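PDB 4ONY: extracellular solute-binding protein family 5 from Brucella melitensis, which is a periplasmic substrate-binding protein of an ABC transporter, probably capturing peptides or related solutes for import. Local coordinates for residues 29-41 and 238-250. Numbering follows the deposited sequence.
Sequences ADYTHFPYTNPDA and KDLPSQRGFNNFD
F246 meets F34, Y36 and T37 where two irregular loops of this family 5 solute-binding protein pack together, one leading into strand 46-52 and the other into strand 251-257, neighbours in a mixed sheet. The three aromatic rings cluster: CD2 of F34 and CE2 of Y36 lie near the plane of the F246 ring, at its edge, and the F34 and F246 planes stand 90° apart. One face of F246 takes the T37 methyl in a CH-pi contact, CG2 lying 3.8 Å from the ring centroid. Y99 packs against both F34 and Y31, and CE2 of Y31 touches CB of P241 at 3.7 Å.

Water joins backbone polar groups of the two loops. One water accepts from F34 N and donates to the carbonyl oxygens of P241 and R244; a second links N38 N to G245 O. G245, at positive phi in a type II turn, lies with its CA 3.3 Å from N38 O, where a side chain would clash.

R244, its CG anti to the backbone N (chi1 -178°), reaches over P39, whose CB lies against one guanidinium face. R244 NH2 forms a salt bridge to D40 OD1 at 3.5 Å, its hydrogen bond weak, while R244 NE donates to P39 O at 3.2 Å, close to the guanidinium plane.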
loop_
_atom_site.group_PDB
_atom_site.type_symbol
_atom_site.label_atom_id
_atom_site.label_comp_id
_atom_site.label_asym_id
_atom_site.label_seq_id
_atom_site.Cartn_x
_atom_site.Cartn_y
_atom_site.Cartn_z
ATOM N N ALA A 29 27.149 8.982 -0.986
ATOM C CA ALA A 29 26.835 10.400 -1.114
ATOM C C ALA A 29 27.034 10.918 -2.524
ATOM O O ALA A 29 26.406 11.908 -2.890
ATOM C CB ALA A 29 27.686 11.226 -0.162
ATOM N N ASP A 30 27.940 10.285 -3.297
ATOM C CA ASP A 30 28.293 10.766 -4.646
ATOM C C ASP A 30 27.488 10.044 -5.756
ATOM O O ASP A 30 27.881 10.073 -6.899
ATOM C CB ASP A 30 29.819 10.703 -4.905
ATOM C CG ASP A 30 30.434 9.252 -4.739
ATOM O OD1 ASP A 30 29.752 8.373 -4.187
ATOM O OD2 ASP A 30 31.620 8.999 -5.122
ATOM N N TYR A 31 26.366 9.393 -5.421
ATOM C CA TYR A 31 25.575 8.735 -6.462
ATOM C C TYR A 31 25.222 9.778 -7.554
ATOM O O TYR A 31 24.956 10.964 -7.254
ATOM C CB TYR A 31 24.266 8.115 -5.880
ATOM C CG TYR A 31 23.225 9.118 -5.391
ATOM C CD1 TYR A 31 23.298 9.687 -4.106
ATOM C CD2 TYR A 31 22.126 9.459 -6.168
ATOM C CE1 TYR A 31 22.321 10.563 -3.636
ATOM C CE2 TYR A 31 21.149 10.361 -5.692
ATOM C CZ TYR A 31 21.268 10.924 -4.433
ATOM O OH TYR A 31 20.319 11.810 -3.913
ATOM N N THR A 32 25.150 9.334 -8.799
ATOM C CA THR A 32 24.773 10.279 -9.884
ATOM C C THR A 32 23.301 10.234 -10.267
ATOM O O THR A 32 22.809 11.117 -10.954
ATOM C CB THR A 32 25.615 10.019 -11.107
ATOM O OG1 THR A 32 25.419 8.665 -11.518
ATOM C CG2 THR A 32 27.123 10.295 -10.759
ATOM N N HIS A 33 22.606 9.178 -9.861
ATOM C CA HIS A 33 21.183 9.062 -10.108
ATOM C C HIS A 33 20.642 7.901 -9.249
ATOM O O HIS A 33 21.437 7.095 -8.776
ATOM C CB HIS A 33 20.897 8.825 -11.586
ATOM C CG HIS A 33 21.399 7.524 -12.111
ATOM N ND1 HIS A 33 20.567 6.589 -12.704
ATOM C CD2 HIS A 33 22.648 6.996 -12.159
ATOM C CE1 HIS A 33 21.284 5.541 -13.083
ATOM N NE2 HIS A 33 22.543 5.753 -12.744
ATOM N N PHE A 34 19.327 7.848 -9.053
ATOM C CA PHE A 34 18.704 6.657 -8.467
ATOM C C PHE A 34 18.969 5.500 -9.436
ATOM O O PHE A 34 18.960 5.677 -10.654
ATOM C CB PHE A 34 17.191 6.883 -8.212
ATOM C CG PHE A 34 16.869 7.729 -7.012
ATOM C CD1 PHE A 34 17.847 8.410 -6.310
ATOM C CD2 PHE A 34 15.536 7.921 -6.630
ATOM C CE1 PHE A 34 17.523 9.183 -5.228
ATOM C CE2 PHE A 34 15.205 8.691 -5.548
ATOM C CZ PHE A 34 16.198 9.340 -4.849
ATOM N N PRO A 35 19.226 4.297 -8.894
ATOM C CA PRO A 35 19.718 3.226 -9.708
ATOM C C PRO A 35 18.679 2.638 -10.690
ATOM O O PRO A 35 19.068 1.892 -11.622
ATOM C CB PRO A 35 20.189 2.183 -8.681
ATOM C CG PRO A 35 19.358 2.424 -7.503
ATOM C CD PRO A 35 19.152 3.913 -7.477
ATOM N N TYR A 36 17.426 3.044 -10.594
ATOM C CA TYR A 36 16.399 2.572 -11.515
ATOM C C TYR A 36 15.947 3.573 -12.618
ATOM O O TYR A 36 14.891 3.367 -13.249
ATOM C CB TYR A 36 15.180 2.104 -10.727
ATOM C CG TYR A 36 14.558 3.106 -9.760
ATOM C CD1 TYR A 36 15.073 3.264 -8.480
ATOM C CD2 TYR A 36 13.483 3.908 -10.141
ATOM C CE1 TYR A 36 14.501 4.156 -7.581
ATOM C CE2 TYR A 36 12.916 4.802 -9.259
ATOM C CZ TYR A 36 13.421 4.925 -7.987
ATOM O OH TYR A 36 12.872 5.750 -7.066
ATOM N N THR A 37 16.737 4.621 -12.848
ATOM C CA THR A 37 16.510 5.519 -13.931
ATOM C C THR A 37 17.572 5.384 -15.012
ATOM O O THR A 37 18.693 4.925 -14.779
ATOM C CB THR A 37 16.535 7.001 -13.478
ATOM O OG1 THR A 37 17.894 7.431 -13.205
ATOM C CG2 THR A 37 15.625 7.230 -12.291
ATOM N N ASN A 38 17.212 5.859 -16.188
ATOM C CA ASN A 38 18.123 5.948 -17.309
ATOM C C ASN A 38 18.688 7.346 -17.229
ATOM O O ASN A 38 17.955 8.318 -17.400
ATOM C CB ASN A 38 17.357 5.724 -18.603
ATOM C CG ASN A 38 18.175 6.042 -19.848
ATOM O OD1 ASN A 38 19.329 6.466 -19.782
ATOM N ND2 ASN A 38 17.552 5.853 -20.999
ATOM N N PRO A 39 19.975 7.469 -16.909
ATOM C CA PRO A 39 20.529 8.812 -16.758
ATOM C C PRO A 39 20.523 9.669 -18.047
ATOM O O PRO A 39 20.805 10.839 -17.974
ATOM C CB PRO A 39 21.974 8.551 -16.312
ATOM C CG PRO A 39 22.310 7.197 -16.822
ATOM C CD PRO A 39 21.011 6.426 -16.916
ATOM N N ASP A 40 20.312 9.071 -19.217
ATOM C CA ASP A 40 20.289 9.823 -20.465
ATOM C C ASP A 40 18.960 9.665 -21.196
ATOM O O ASP A 40 18.936 9.523 -22.392
ATOM C CB ASP A 40 21.403 9.322 -21.382
ATOM C CG ASP A 40 22.767 9.378 -20.730
ATOM O OD1 ASP A 40 23.120 10.426 -20.122
ATOM O OD2 ASP A 40 23.478 8.353 -20.823
ATOM N N ALA A 41 17.867 9.666 -20.456
ATOM C CA ALA A 41 16.550 9.474 -21.033
ATOM C C ALA A 41 16.204 10.652 -21.937
ATOM O O ALA A 41 16.418 11.776 -21.587
ATOM C CB ALA A 41 15.504 9.322 -19.933
ATOM N N LYS A 238 16.331 20.264 -11.791
ATOM C CA LYS A 238 16.634 19.449 -12.976
ATOM C C LYS A 238 17.997 18.757 -12.889
ATOM O O LYS A 238 18.165 17.732 -13.476
ATOM C CB LYS A 238 16.547 20.287 -14.266
ATOM C CG LYS A 238 17.688 21.242 -14.385
ATOM C CD LYS A 238 17.483 22.409 -15.332
ATOM C CE LYS A 238 16.331 22.226 -16.304
ATOM N NZ LYS A 238 16.489 23.351 -17.266
ATOM N N ASP A 239 18.972 19.319 -12.193
ATOM C CA ASP A 239 20.314 18.729 -12.168
ATOM C C ASP A 239 20.641 17.973 -10.885
ATOM O O ASP A 239 21.754 17.528 -10.707
ATOM C CB ASP A 239 21.385 19.812 -12.358
ATOM C CG ASP A 239 21.279 20.503 -13.694
ATOM O OD1 ASP A 239 21.045 19.847 -14.713
ATOM O OD2 ASP A 239 21.416 21.704 -13.732
ATOM N N LEU A 240 19.688 17.810 -9.999
ATOM C CA LEU A 240 19.964 17.016 -8.827
ATOM C C LEU A 240 20.163 15.525 -9.188
ATOM O O LEU A 240 19.399 14.957 -9.982
ATOM C CB LEU A 240 18.840 17.098 -7.828
ATOM C CG LEU A 240 18.423 18.477 -7.343
ATOM C CD1 LEU A 240 17.224 18.251 -6.440
ATOM C CD2 LEU A 240 19.506 19.224 -6.630
ATOM N N PRO A 241 21.154 14.887 -8.539
ATOM C CA PRO A 241 21.269 13.463 -8.707
ATOM C C PRO A 241 19.977 12.724 -8.359
ATOM O O PRO A 241 19.632 11.773 -9.056
ATOM C CB PRO A 241 22.424 13.108 -7.791
ATOM C CG PRO A 241 23.326 14.324 -7.876
ATOM C CD PRO A 241 22.341 15.465 -7.868
ATOM N N SER A 242 19.222 13.219 -7.390
ATOM C CA SER A 242 17.929 12.625 -7.048
ATOM C C SER A 242 16.805 12.883 -8.084
ATOM O O SER A 242 15.715 12.361 -7.941
ATOM C CB SER A 242 17.452 13.089 -5.670
ATOM O OG SER A 242 17.225 14.484 -5.635
ATOM N N GLN A 243 17.073 13.674 -9.114
ATOM C CA GLN A 243 16.094 13.901 -10.189
ATOM C C GLN A 243 16.585 13.439 -11.564
ATOM O O GLN A 243 15.876 13.551 -12.571
ATOM C CB GLN A 243 15.708 15.369 -10.229
ATOM C CG GLN A 243 15.000 15.882 -8.977
ATOM C CD GLN A 243 13.536 15.456 -8.928
ATOM O OE1 GLN A 243 12.661 16.159 -9.392
ATOM N NE2 GLN A 243 13.293 14.255 -8.439
ATOM N N ARG A 244 17.789 12.905 -11.611
ATOM C CA ARG A 244 18.359 12.513 -12.870
ATOM C C ARG A 244 17.638 11.272 -13.470
ATOM O O ARG A 244 17.491 10.287 -12.787
ATOM C CB ARG A 244 19.835 12.247 -12.703
ATOM C CG ARG A 244 20.470 11.883 -14.028
ATOM C CD ARG A 244 21.898 12.336 -14.108
ATOM N NE ARG A 244 22.400 12.109 -15.475
ATOM C CZ ARG A 244 23.686 12.090 -15.809
ATOM N NH1 ARG A 244 24.628 12.261 -14.876
ATOM N NH2 ARG A 244 24.032 11.879 -17.078
ATOM N N GLY A 245 17.191 11.379 -14.727
ATOM C CA GLY A 245 16.325 10.380 -15.405
ATOM C C GLY A 245 14.844 10.327 -15.007
ATOM O O GLY A 245 14.127 9.383 -15.374
ATOM N N PHE A 246 14.369 11.334 -14.263
ATOM C CA PHE A 246 12.964 11.503 -13.984
ATOM C C PHE A 246 12.447 12.709 -14.799
ATOM O O PHE A 246 13.224 13.481 -15.369
ATOM C CB PHE A 246 12.734 11.800 -12.489
ATOM C CG PHE A 246 12.963 10.613 -11.547
ATOM C CD1 PHE A 246 12.123 9.539 -11.561
ATOM C CD2 PHE A 246 13.990 10.637 -10.615
ATOM C CE1 PHE A 246 12.315 8.458 -10.697
ATOM C CE2 PHE A 246 14.177 9.580 -9.728
ATOM C CZ PHE A 246 13.324 8.487 -9.756
ATOM N N ASN A 247 11.135 12.860 -14.836
ATOM C CA ASN A 247 10.499 14.013 -15.454
ATOM C C ASN A 247 10.827 14.123 -16.924
ATOM O O ASN A 247 11.135 15.191 -17.414
ATOM C CB ASN A 247 10.913 15.304 -14.715
ATOM C CG ASN A 247 10.739 15.180 -13.218
ATOM O OD1 ASN A 247 9.714 14.681 -12.740
ATOM N ND2 ASN A 247 11.722 15.658 -12.465
ATOM N N ASN A 248 10.762 12.993 -17.610
ATOM C CA ASN A 248 11.213 12.920 -18.971
ATOM C C ASN A 248 10.163 13.402 -19.979
ATOM O O ASN A 248 10.511 13.910 -21.045
ATOM C CB ASN A 248 11.664 11.496 -19.314
ATOM C CG ASN A 248 12.729 10.976 -18.364
ATOM O OD1 ASN A 248 13.763 11.629 -18.110
ATOM N ND2 ASN A 248 12.489 9.791 -17.819
ATOM N N PHE A 249 8.896 13.203 -19.670
ATOM C CA PHE A 249 7.835 13.680 -20.539
ATOM C C PHE A 249 7.761 15.194 -20.431
ATOM O O PHE A 249 7.841 15.736 -19.333
ATOM C CB PHE A 249 6.504 13.035 -20.177
ATOM C CG PHE A 249 6.520 11.532 -20.270
ATOM C CD1 PHE A 249 6.586 10.918 -21.512
ATOM C CD2 PHE A 249 6.493 10.748 -19.121
ATOM C CE1 PHE A 249 6.625 9.545 -21.628
ATOM C CE2 PHE A 249 6.524 9.392 -19.225
ATOM C CZ PHE A 249 6.596 8.779 -20.487
ATOM N N ASP A 250 7.628 15.875 -21.554
ATOM C CA ASP A 250 7.446 17.312 -21.504
ATOM C C ASP A 250 5.995 17.712 -21.211
ATOM O O ASP A 250 5.718 18.864 -20.928
ATOM C CB ASP A 250 7.993 18.023 -22.748
ATOM C CG ASP A 250 7.377 17.548 -24.038
ATOM O OD1 ASP A 250 6.221 17.082 -24.048
ATOM O OD2 ASP A 250 8.046 17.662 -25.088
HETATM O O HOH W 1 20.380 14.891 -5.061
HETATM O O HOH W 2 17.697 9.869 -9.979
HETATM O O HOH W 3 14.717 6.999 -16.519
#